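Local coordinates for protein Ydr267cp (Saccharomyces cerevisiae, PDB 2HES) that is an essential component of the cytosolic machinery that assembles iron-sulfur proteins, needed for the maturation of iron-sulfur proteins outside the mitochondria, at residues V223-Y228 and V256-N261; G271-Y276 and N299-L304; I311-G316 and V321-L326. All blocks are in the same frame, centred on the assembly; numbering follows the deposited sequence.

Interaction 1 (V223-Y228 and V256-N261); sequences VRVWKY and VAWGFN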
loop_
_atom_site.group_PDB
_atom_site.type_symbol
_atom_site.label_atom_id
_atom_site.label_comp_id
_atom_site.label_asym_id
_atom_site.label_seq_id
_atom_site.Cartn_x
_atom_site.Cartn_y
_atom_site.Cartn_z
ATOM N N VAL A 223 14.959 3.225 -3.576
ATOM C CA VAL A 223 14.143 1.998 -3.316
ATOM C C VAL A 223 15.116 0.960 -2.855
ATOM O O VAL A 223 16.105 0.707 -3.579
ATOM C CB VAL A 223 13.444 1.506 -4.580
ATOM C CG1 VAL A 223 12.577 0.304 -4.219
ATOM C CG2 VAL A 223 12.558 2.650 -5.087
ATOM N N ARG A 224 14.919 0.439 -1.642
ATOM C CA ARG A 224 15.798 -0.654 -1.099
ATOM C C ARG A 224 15.114 -1.998 -1.245
ATOM O O ARG A 224 13.878 -2.090 -1.150
ATOM C CB ARG A 224 16.087 -0.401 0.390
ATOM C CG ARG A 224 17.086 0.766 0.648
ATOM C CD ARG A 224 17.429 1.024 2.147
ATOM N NE ARG A 224 18.568 1.984 2.142
ATOM C CZ ARG A 224 19.775 1.773 2.686
ATOM N NH1 ARG A 224 20.020 0.669 3.355
ATOM N NH2 ARG A 224 20.726 2.709 2.572
ATOM N N VAL A 225 15.899 -3.059 -1.414
ATOM C CA VAL A 225 15.361 -4.408 -1.374
ATOM C C VAL A 225 16.032 -5.048 -0.157
ATOM O O VAL A 225 17.263 -5.028 -0.023
ATOM C CB VAL A 225 15.668 -5.161 -2.643
ATOM C CG1 VAL A 225 15.277 -6.604 -2.549
ATOM C CG2 VAL A 225 14.963 -4.506 -3.823
ATOM N N TRP A 226 15.192 -5.560 0.733
ATOM C CA TRP A 226 15.633 -6.134 1.978
ATOM C C TRP A 226 15.401 -7.630 1.885
ATOM O O TRP A 226 14.362 -8.069 1.362
ATOM C CB TRP A 226 14.754 -5.584 3.099
ATOM C CG TRP A 226 14.722 -4.095 3.205
ATOM C CD1 TRP A 226 13.826 -3.221 2.575
ATOM C CD2 TRP A 226 15.547 -3.282 4.057
ATOM N NE1 TRP A 226 14.114 -1.912 2.970
ATOM C CE2 TRP A 226 15.131 -1.938 3.896
ATOM C CE3 TRP A 226 16.608 -3.560 4.958
ATOM C CZ2 TRP A 226 15.759 -0.863 4.579
ATOM C CZ3 TRP A 226 17.232 -2.465 5.644
ATOM C CH2 TRP A 226 16.800 -1.159 5.437
ATOM N N LYS A 227 16.274 -8.393 2.530
ATOM C CA LYS A 227 16.212 -9.843 2.475
ATOM C C LYS A 227 16.253 -10.445 3.867
ATOM O O LYS A 227 17.123 -10.107 4.666
ATOM C CB LYS A 227 17.445 -10.335 1.761
ATOM C CG LYS A 227 17.621 -11.889 1.813
ATOM C CD LYS A 227 18.900 -12.279 0.995
ATOM C CE LYS A 227 18.854 -12.077 -0.449
ATOM N NZ LYS A 227 20.347 -12.365 -0.759
ATOM N N TYR A 228 15.320 -11.354 4.140
ATOM C CA TYR A 228 15.335 -12.104 5.394
ATOM C C TYR A 228 16.496 -13.127 5.421
ATOM O O TYR A 228 16.735 -13.809 4.428
ATOM C CB TYR A 228 14.001 -12.823 5.503
ATOM C CG TYR A 228 13.875 -13.859 6.567
ATOM C CD1 TYR A 228 13.812 -13.505 7.899
ATOM C CD2 TYR A 228 13.713 -15.216 6.238
ATOM C CE1 TYR A 228 13.636 -14.449 8.897
ATOM C CE2 TYR A 228 13.494 -16.171 7.243
ATOM C CZ TYR A 228 13.480 -15.769 8.564
ATOM O OH TYR A 228 13.323 -16.703 9.568
ATOM N N VAL A 256 5.844 2.112 -3.816
ATOM C CA VAL A 256 6.393 1.001 -4.554
ATOM C C VAL A 256 5.424 -0.156 -4.554
ATOM O O VAL A 256 4.605 -0.299 -3.616
ATOM C CB VAL A 256 7.763 0.514 -3.937
ATOM C CG1 VAL A 256 8.824 1.591 -4.022
ATOM C CG2 VAL A 256 7.564 0.133 -2.464
ATOM N N ALA A 257 5.557 -1.004 -5.565
ATOM C CA ALA A 257 4.685 -2.189 -5.740
ATOM C C ALA A 257 5.459 -3.304 -6.395
ATOM O O ALA A 257 6.165 -3.084 -7.412
ATOM C CB ALA A 257 3.469 -1.820 -6.600
ATOM N N TRP A 258 5.367 -4.491 -5.809
ATOM C CA TRP A 258 6.135 -5.607 -6.266
ATOM C C TRP A 258 5.140 -6.603 -6.813
ATOM O O TRP A 258 4.327 -7.175 -6.058
ATOM C CB TRP A 258 6.981 -6.212 -5.151
ATOM C CG TRP A 258 8.202 -7.000 -5.650
ATOM C CD1 TRP A 258 8.347 -7.634 -6.872
ATOM C CD2 TRP A 258 9.370 -7.327 -4.894
ATOM N NE1 TRP A 258 9.575 -8.266 -6.935
ATOM C CE2 TRP A 258 10.216 -8.103 -5.733
ATOM C CE3 TRP A 258 9.821 -6.993 -3.602
ATOM C CZ2 TRP A 258 11.492 -8.545 -5.329
ATOM C CZ3 TRP A 258 11.082 -7.448 -3.188
ATOM C CH2 TRP A 258 11.907 -8.215 -4.059
ATOM N N GLY A 259 5.175 -6.783 -8.128
ATOM C CA GLY A 259 4.154 -7.629 -8.756
ATOM C C GLY A 259 4.427 -9.117 -8.666
ATOM O O GLY A 259 5.564 -9.531 -8.381
ATOM N N PHE A 260 3.383 -9.928 -8.921
ATOM C CA PHE A 260 3.565 -11.379 -9.041
ATOM C C PHE A 260 4.414 -11.747 -10.255
ATOM O O PHE A 260 4.926 -12.846 -10.346
ATOM C CB PHE A 260 2.222 -12.141 -9.050
ATOM C CG PHE A 260 1.490 -12.066 -7.745
ATOM C CD1 PHE A 260 1.650 -13.065 -6.804
ATOM C CD2 PHE A 260 0.673 -10.966 -7.452
ATOM C CE1 PHE A 260 0.978 -13.001 -5.542
ATOM C CE2 PHE A 260 -0.010 -10.868 -6.220
ATOM C CZ PHE A 260 0.134 -11.894 -5.268
ATOM N N ASN A 261 4.574 -10.801 -11.168
ATOM C CA ASN A 261 5.478 -10.961 -12.302
ATOM C C ASN A 261 6.976 -10.784 -11.940
ATOM O O ASN A 261 7.873 -10.881 -12.794
ATOM C CB ASN A 261 5.045 -10.006 -13.405
ATOM C CG ASN A 261 5.064 -8.538 -12.962
ATOM O OD1 ASN A 261 5.568 -8.196 -11.898
ATOM N ND2 ASN A 261 4.490 -7.676 -13.779
#
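V223 and V256 meet methyl to methyl, and V225 rests against W258. All four side chains are buried, and no hydrogen bond runs between 223-228 and 256-261. The backbones stay well apart: the CA of V223 is 7.9 Å from the CA of V256.

The first apolar pair reaches tip to tip. V256 turns CG1 outward, opposite its own carbonyl carbon (chi1 -63°), and both methyls of V223 receive it. V223 CG1 and V256 CG1 lie 4.0 Å apart, and V223 CG2 is equally near V256 CG1. The side chain of V223 is about 8 Å from a bound calcium ion, too far to coordinate it. In the second pair, W258 swings its indole out with CG opposite the backbone N (chi1 -157°). The far corner of the benzo ring then comes to the valine, with W258 CH2 4.0 Å from V225 CG1. The two side chains cross at about a right angle. On strand 264-268, S266 touches V223 and V256, and I264 touches V225 and W258.

Polar bonds are made to other strands. V256 N is bonded to S202 OG and W258 N to D204 OD2, both on strand 200-205. W226, on the same strand as V225, gives NE1 to S216 OG.

This is the apolar packing between neighbouring blades of a WD40 beta-propeller, joining the third strand of WD 5 to the first strand of WD 6.

Interaction 2 (G271-Y276 and N299-L304); sequences GVLAVY and NVVKWL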
loop_
_atom_site.group_PDB
_atom_site.type_symbol
_atom_site.label_atom_id
_atom_site.label_comp_id
_atom_site.label_asym_id
_atom_site.label_seq_id
_atom_site.Cartn_x
_atom_site.Cartn_y
_atom_site.Cartn_z
ATOM N N GLY A 271 7.167 12.850 -10.628
ATOM C CA GLY A 271 6.312 12.511 -11.740
ATOM C C GLY A 271 6.786 11.369 -12.598
ATOM O O GLY A 271 6.240 11.144 -13.671
ATOM N N VAL A 272 7.780 10.612 -12.109
ATOM C CA VAL A 272 8.301 9.467 -12.840
ATOM C C VAL A 272 7.700 8.129 -12.364
ATOM O O VAL A 272 7.535 7.915 -11.187
ATOM C CB VAL A 272 9.847 9.366 -12.718
ATOM C CG1 VAL A 272 10.342 8.194 -13.500
ATOM C CG2 VAL A 272 10.474 10.649 -13.268
ATOM N N LEU A 273 7.388 7.273 -13.313
ATOM C CA LEU A 273 7.022 5.880 -13.091
ATOM C C LEU A 273 8.127 5.007 -13.675
ATOM O O LEU A 273 8.403 5.042 -14.907
ATOM C CB LEU A 273 5.693 5.564 -13.809
ATOM C CG LEU A 273 5.256 4.102 -13.977
ATOM C CD1 LEU A 273 5.034 3.446 -12.619
ATOM C CD2 LEU A 273 3.994 3.981 -14.823
ATOM N N ALA A 274 8.747 4.190 -12.828
ATOM C CA ALA A 274 9.793 3.273 -13.270
ATOM C C ALA A 274 9.431 1.840 -12.939
ATOM O O ALA A 274 8.737 1.592 -11.933
ATOM C CB ALA A 274 11.113 3.620 -12.609
ATOM N N VAL A 275 9.922 0.924 -13.769
ATOM C CA VAL A 275 9.810 -0.520 -13.562
ATOM C C VAL A 275 11.213 -1.100 -13.573
ATOM O O VAL A 275 12.025 -0.722 -14.422
ATOM C CB VAL A 275 8.936 -1.199 -14.663
ATOM C CG1 VAL A 275 8.809 -2.714 -14.439
ATOM C CG2 VAL A 275 7.561 -0.520 -14.700
ATOM N N TYR A 276 11.456 -2.050 -12.674
ATOM C CA TYR A 276 12.766 -2.701 -12.495
ATOM C C TYR A 276 12.652 -4.214 -12.592
ATOM O O TYR A 276 11.663 -4.808 -12.134
ATOM C CB TYR A 276 13.322 -2.375 -11.112
ATOM C CG TYR A 276 13.213 -0.951 -10.681
ATOM C CD1 TYR A 276 14.288 -0.062 -10.846
ATOM C CD2 TYR A 276 12.037 -0.460 -10.083
ATOM C CE1 TYR A 276 14.197 1.257 -10.392
ATOM C CE2 TYR A 276 11.938 0.863 -9.629
ATOM C CZ TYR A 276 12.997 1.726 -9.822
ATOM O OH TYR A 276 12.907 3.019 -9.352
ATOM N N ASN A 299 1.326 9.618 -6.246
ATOM C CA ASN A 299 1.303 9.188 -4.838
ATOM C C ASN A 299 1.213 7.693 -4.666
ATOM O O ASN A 299 1.544 7.161 -3.577
ATOM C CB ASN A 299 0.089 9.808 -4.137
ATOM C CG ASN A 299 0.154 11.309 -4.111
ATOM O OD1 ASN A 299 1.113 11.895 -3.605
ATOM N ND2 ASN A 299 -0.869 11.947 -4.667
ATOM N N VAL A 300 0.698 7.027 -5.690
ATOM C CA VAL A 300 0.312 5.603 -5.569
ATOM C C VAL A 300 0.449 4.850 -6.873
ATOM O O VAL A 300 0.195 5.409 -7.952
ATOM C CB VAL A 300 -1.106 5.400 -4.879
ATOM C CG1 VAL A 300 -2.239 6.069 -5.664
ATOM C CG2 VAL A 300 -1.408 3.946 -4.709
ATOM N N VAL A 301 0.875 3.583 -6.776
ATOM C CA VAL A 301 1.016 2.706 -7.924
ATOM C C VAL A 301 0.636 1.285 -7.550
ATOM O O VAL A 301 0.985 0.834 -6.471
ATOM C CB VAL A 301 2.478 2.736 -8.500
ATOM C CG1 VAL A 301 3.508 2.239 -7.457
ATOM C CG2 VAL A 301 2.567 1.952 -9.802
ATOM N N LYS A 302 -0.068 0.590 -8.453
ATOM C CA LYS A 302 -0.441 -0.818 -8.257
ATOM C C LYS A 302 -0.333 -1.607 -9.550
ATOM O O LYS A 302 -0.597 -1.077 -10.614
ATOM C CB LYS A 302 -1.891 -0.903 -7.745
ATOM C CG LYS A 302 -2.137 -0.435 -6.308
ATOM C CD LYS A 302 -1.399 -1.318 -5.303
ATOM C CE LYS A 302 -2.144 -1.454 -3.991
ATOM N NZ LYS A 302 -2.497 -0.205 -3.283
ATOM N N TRP A 303 -0.006 -2.889 -9.441
ATOM C CA TRP A 303 0.018 -3.824 -10.554
ATOM C C TRP A 303 -1.340 -4.489 -10.567
ATOM O O TRP A 303 -1.770 -5.008 -9.526
ATOM C CB TRP A 303 1.021 -4.927 -10.300
ATOM C CG TRP A 303 2.444 -4.532 -10.374
ATOM C CD1 TRP A 303 3.297 -4.330 -9.326
ATOM C CD2 TRP A 303 3.210 -4.340 -11.564
ATOM N NE1 TRP A 303 4.547 -4.016 -9.790
ATOM C CE2 TRP A 303 4.525 -4.013 -11.160
ATOM C CE3 TRP A 303 2.920 -4.419 -12.933
ATOM C CZ2 TRP A 303 5.542 -3.753 -12.069
ATOM C CZ3 TRP A 303 3.926 -4.159 -13.841
ATOM C CH2 TRP A 303 5.232 -3.836 -13.404
ATOM N N LEU A 304 -1.987 -4.503 -11.734
ATOM C CA LEU A 304 -3.381 -4.987 -11.804
ATOM C C LEU A 304 -3.483 -6.338 -12.485
ATOM O O LEU A 304 -2.681 -6.657 -13.373
ATOM C CB LEU A 304 -4.277 -3.943 -12.499
ATOM C CG LEU A 304 -5.008 -2.856 -11.680
ATOM C CD1 LEU A 304 -4.241 -2.314 -10.439
ATOM C CD2 LEU A 304 -5.478 -1.697 -12.552
#
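V301 and W303 carry the 299-304 side of this contact, packing on L273 and V275. N299 and V300, just ahead of them, both face G315 and form a classic beta bulge. N299 ND2 is bonded to D317 OD1 in its own repeat and to I17 O at the start of the next blade.

V301 follows and points at the other strand. With CG2 opposite its backbone N (chi1 62°), it sets that methyl 4.0 Å from L273 CD1. L273 leaves its strand at an angle; its CD1 end comes nearer to V301, and the two side chains cross obliquely. V301 N is also bonded to N255 OD1.

The contact spans two blades of the WD40 propeller: 271-276 lies on the third strand of WD 6, and 299-304 on the first strand of WD 7. K302 alternates to the other side and gives NZ to F20 O on strand 17-23.

W303 comes next. Its CG lies anti to the carbonyl carbon (chi1 -71°), which carries the benzo end toward V275, edge-on. V275 CG1 lies in the ring plane, 3.9 Å from W303 CH2 and 4.2 Å from W303 CZ2. The indole nitrogen has a separate task: W303 NE1 is bonded to A257 O on the first strand of WD 6. L312 of strand 312-316 packs on V275, V301 and W303.

Interaction 3 (I311-G316 and V321-L326); sequences ILATGG and VNFWSL
The beta hairpin of strands 312-316 and 320-325 lies in WD 7. The axes of segments 312-316 and 321-325 run antiparallel, at 157°. L312 and W324 form a hydrogen-bonded pair: L312 N reaches W324 O at 2.9 Å, and W324 N reaches L312 O at 2.8 Å. T314 and N322 form the next such pair, with T314 N 2.9 Å from N322 O. The return bond from N322 N to T314 O is more bent; its N-H...O angle is 137°.

One face carries A313, V321 and F323. A313 CB touches F323 CD1 at 4.1 Å. V321 CG1 lies over one face of the F323 ring, toward its rim, and I311 CD1 meets the ring edge, 3.9 Å from F323 CD1.

On the other face, W324 NE1 donates to T314 OG1 at 2.7 Å, almost straight and in the indole plane. T314 OG1 is also bonded to H293 NE2, consistent with the Trp-Ser/Thr-His hydrogen-bond network of WD repeats. A leucine in place of W324 removes the indole N-H, which would probably leave T314 OG1 without one partner and its hydroxyl freer to turn. The two bonds to this buried hydroxyl probably limit its rotation, and they join both hairpin strands to the histidine.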
loop_
_atom_site.group_PDB
_atom_site.type_symbol
_atom_site.label_atom_id
_atom_site.label_comp_id
_atom_site.label_asym_id
_atom_site.label_seq_id
_atom_site.Cartn_x
_atom_site.Cartn_y
_atom_site.Cartn_z
ATOM N N ILE A 311 -1.220 -4.926 -15.858
ATOM C CA ILE A 311 -1.025 -3.498 -16.198
ATOM C C ILE A 311 -0.718 -2.633 -14.953
ATOM O O ILE A 311 -0.747 -3.133 -13.833
ATOM C CB ILE A 311 -2.239 -2.908 -16.980
ATOM C CG1 ILE A 311 -3.504 -2.856 -16.131
ATOM C CG2 ILE A 311 -2.510 -3.675 -18.278
ATOM C CD1 ILE A 311 -3.862 -1.466 -15.688
ATOM N N LEU A 312 -0.410 -1.353 -15.146
ATOM C CA LEU A 312 -0.092 -0.498 -14.005
ATOM C C LEU A 312 -1.138 0.582 -13.826
ATOM O O LEU A 312 -1.590 1.209 -14.788
ATOM C CB LEU A 312 1.316 0.138 -14.141
ATOM C CG LEU A 312 2.477 -0.845 -13.974
ATOM C CD1 LEU A 312 3.682 -0.537 -14.871
ATOM C CD2 LEU A 312 2.868 -0.875 -12.503
ATOM N N ALA A 313 -1.520 0.830 -12.588
ATOM C CA ALA A 313 -2.301 2.025 -12.302
ATOM C C ALA A 313 -1.497 3.001 -11.464
ATOM O O ALA A 313 -0.807 2.582 -10.507
ATOM C CB ALA A 313 -3.589 1.652 -11.593
ATOM N N THR A 314 -1.591 4.297 -11.807
ATOM C CA THR A 314 -0.968 5.340 -11.027
ATOM C C THR A 314 -1.985 6.379 -10.639
ATOM O O THR A 314 -2.851 6.744 -11.461
ATOM C CB THR A 314 0.193 6.056 -11.802
ATOM O OG1 THR A 314 -0.287 6.532 -13.069
ATOM C CG2 THR A 314 1.331 5.125 -12.043
ATOM N N GLY A 315 -1.873 6.859 -9.408
ATOM C CA GLY A 315 -2.700 7.928 -8.854
ATOM C C GLY A 315 -1.938 9.173 -8.420
ATOM O O GLY A 315 -0.977 9.104 -7.629
ATOM N N GLY A 316 -2.402 10.342 -8.877
ATOM C CA GLY A 316 -1.611 11.565 -8.737
ATOM C C GLY A 316 -2.351 12.745 -8.139
ATOM O O GLY A 316 -3.556 12.665 -7.877
ATOM N N VAL A 321 -6.550 8.816 -12.241
ATOM C CA VAL A 321 -5.904 7.507 -12.278
ATOM C C VAL A 321 -5.512 7.207 -13.711
ATOM O O VAL A 321 -6.378 7.047 -14.596
ATOM C CB VAL A 321 -6.813 6.358 -11.747
ATOM C CG1 VAL A 321 -6.098 5.033 -11.868
ATOM C CG2 VAL A 321 -7.202 6.615 -10.326
ATOM N N ASN A 322 -4.210 7.165 -13.971
ATOM C CA ASN A 322 -3.755 6.704 -15.274
ATOM C C ASN A 322 -3.512 5.201 -15.277
ATOM O O ASN A 322 -2.934 4.641 -14.333
ATOM C CB ASN A 322 -2.490 7.468 -15.697
ATOM C CG ASN A 322 -2.753 8.925 -15.969
ATOM O OD1 ASN A 322 -2.133 9.819 -15.368
ATOM N ND2 ASN A 322 -3.668 9.187 -16.884
ATOM N N PHE A 323 -3.944 4.552 -16.348
ATOM C CA PHE A 323 -3.772 3.126 -16.523
ATOM C C PHE A 323 -2.799 2.934 -17.648
ATOM O O PHE A 323 -3.005 3.477 -18.745
ATOM C CB PHE A 323 -5.089 2.439 -16.877
ATOM C CG PHE A 323 -6.107 2.503 -15.796
ATOM C CD1 PHE A 323 -6.143 1.517 -14.808
ATOM C CD2 PHE A 323 -7.020 3.555 -15.749
ATOM C CE1 PHE A 323 -7.089 1.583 -13.790
ATOM C CE2 PHE A 323 -7.979 3.627 -14.738
ATOM C CZ PHE A 323 -8.011 2.635 -13.759
ATOM N N TRP A 324 -1.734 2.179 -17.369
ATOM C CA TRP A 324 -0.637 2.009 -18.308
ATOM C C TRP A 324 -0.434 0.561 -18.667
ATOM O O TRP A 324 -0.617 -0.346 -17.835
ATOM C CB TRP A 324 0.677 2.540 -17.731
ATOM C CG TRP A 324 0.574 3.870 -17.080
ATOM C CD1 TRP A 324 0.201 4.111 -15.799
ATOM C CD2 TRP A 324 0.849 5.147 -17.670
ATOM N NE1 TRP A 324 0.242 5.455 -15.538
ATOM C CE2 TRP A 324 0.628 6.117 -16.676
ATOM C CE3 TRP A 324 1.282 5.567 -18.944
ATOM C CZ2 TRP A 324 0.803 7.485 -16.908
ATOM C CZ3 TRP A 324 1.447 6.926 -19.176
ATOM C CH2 TRP A 324 1.214 7.873 -18.159
ATOM N N SER A 325 -0.037 0.345 -19.912
ATOM C CA SER A 325 0.330 -0.964 -20.377
ATOM C C SER A 325 1.838 -1.081 -20.461
ATOM O O SER A 325 2.529 -0.102 -20.740
ATOM C CB SER A 325 -0.267 -1.233 -21.756
ATOM O OG SER A 325 -0.528 -2.609 -21.874
ATOM N N LEU A 326 2.345 -2.293 -20.250
ATOM C CA LEU A 326 3.779 -2.534 -20.297
ATOM C C LEU A 326 4.160 -3.385 -21.501
ATOM O O LEU A 326 3.800 -4.559 -21.551
ATOM C CB LEU A 326 4.246 -3.212 -18.999
ATOM C CG LEU A 326 5.733 -3.094 -18.663
ATOM C CD1 LEU A 326 6.103 -1.641 -18.402
ATOM C CD2 LEU A 326 6.050 -3.982 -17.448
#

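The three contacts follow one another along the chain, through WD 5, WD 6 and WD 7. Interactions 1 and 2 join successive blades, third strand to first strand, and their centres are 13 Å apart. Strands 253-258 and 273-279 of the WD 6 sheet belong to one each. Interaction 3 lies within the WD 7 sheet, its centre 7 Å from that of interaction 2. Strands 298-303 and 312-316 are neighbours there. Interactions 1 and 3 do not touch; their centres are 18 Å apart. The N-terminal strand 5-11 forms the outer edge of the WD 7 sheet, beside strand 320-325. This shared sheet closes the propeller ring between the chain's two ends.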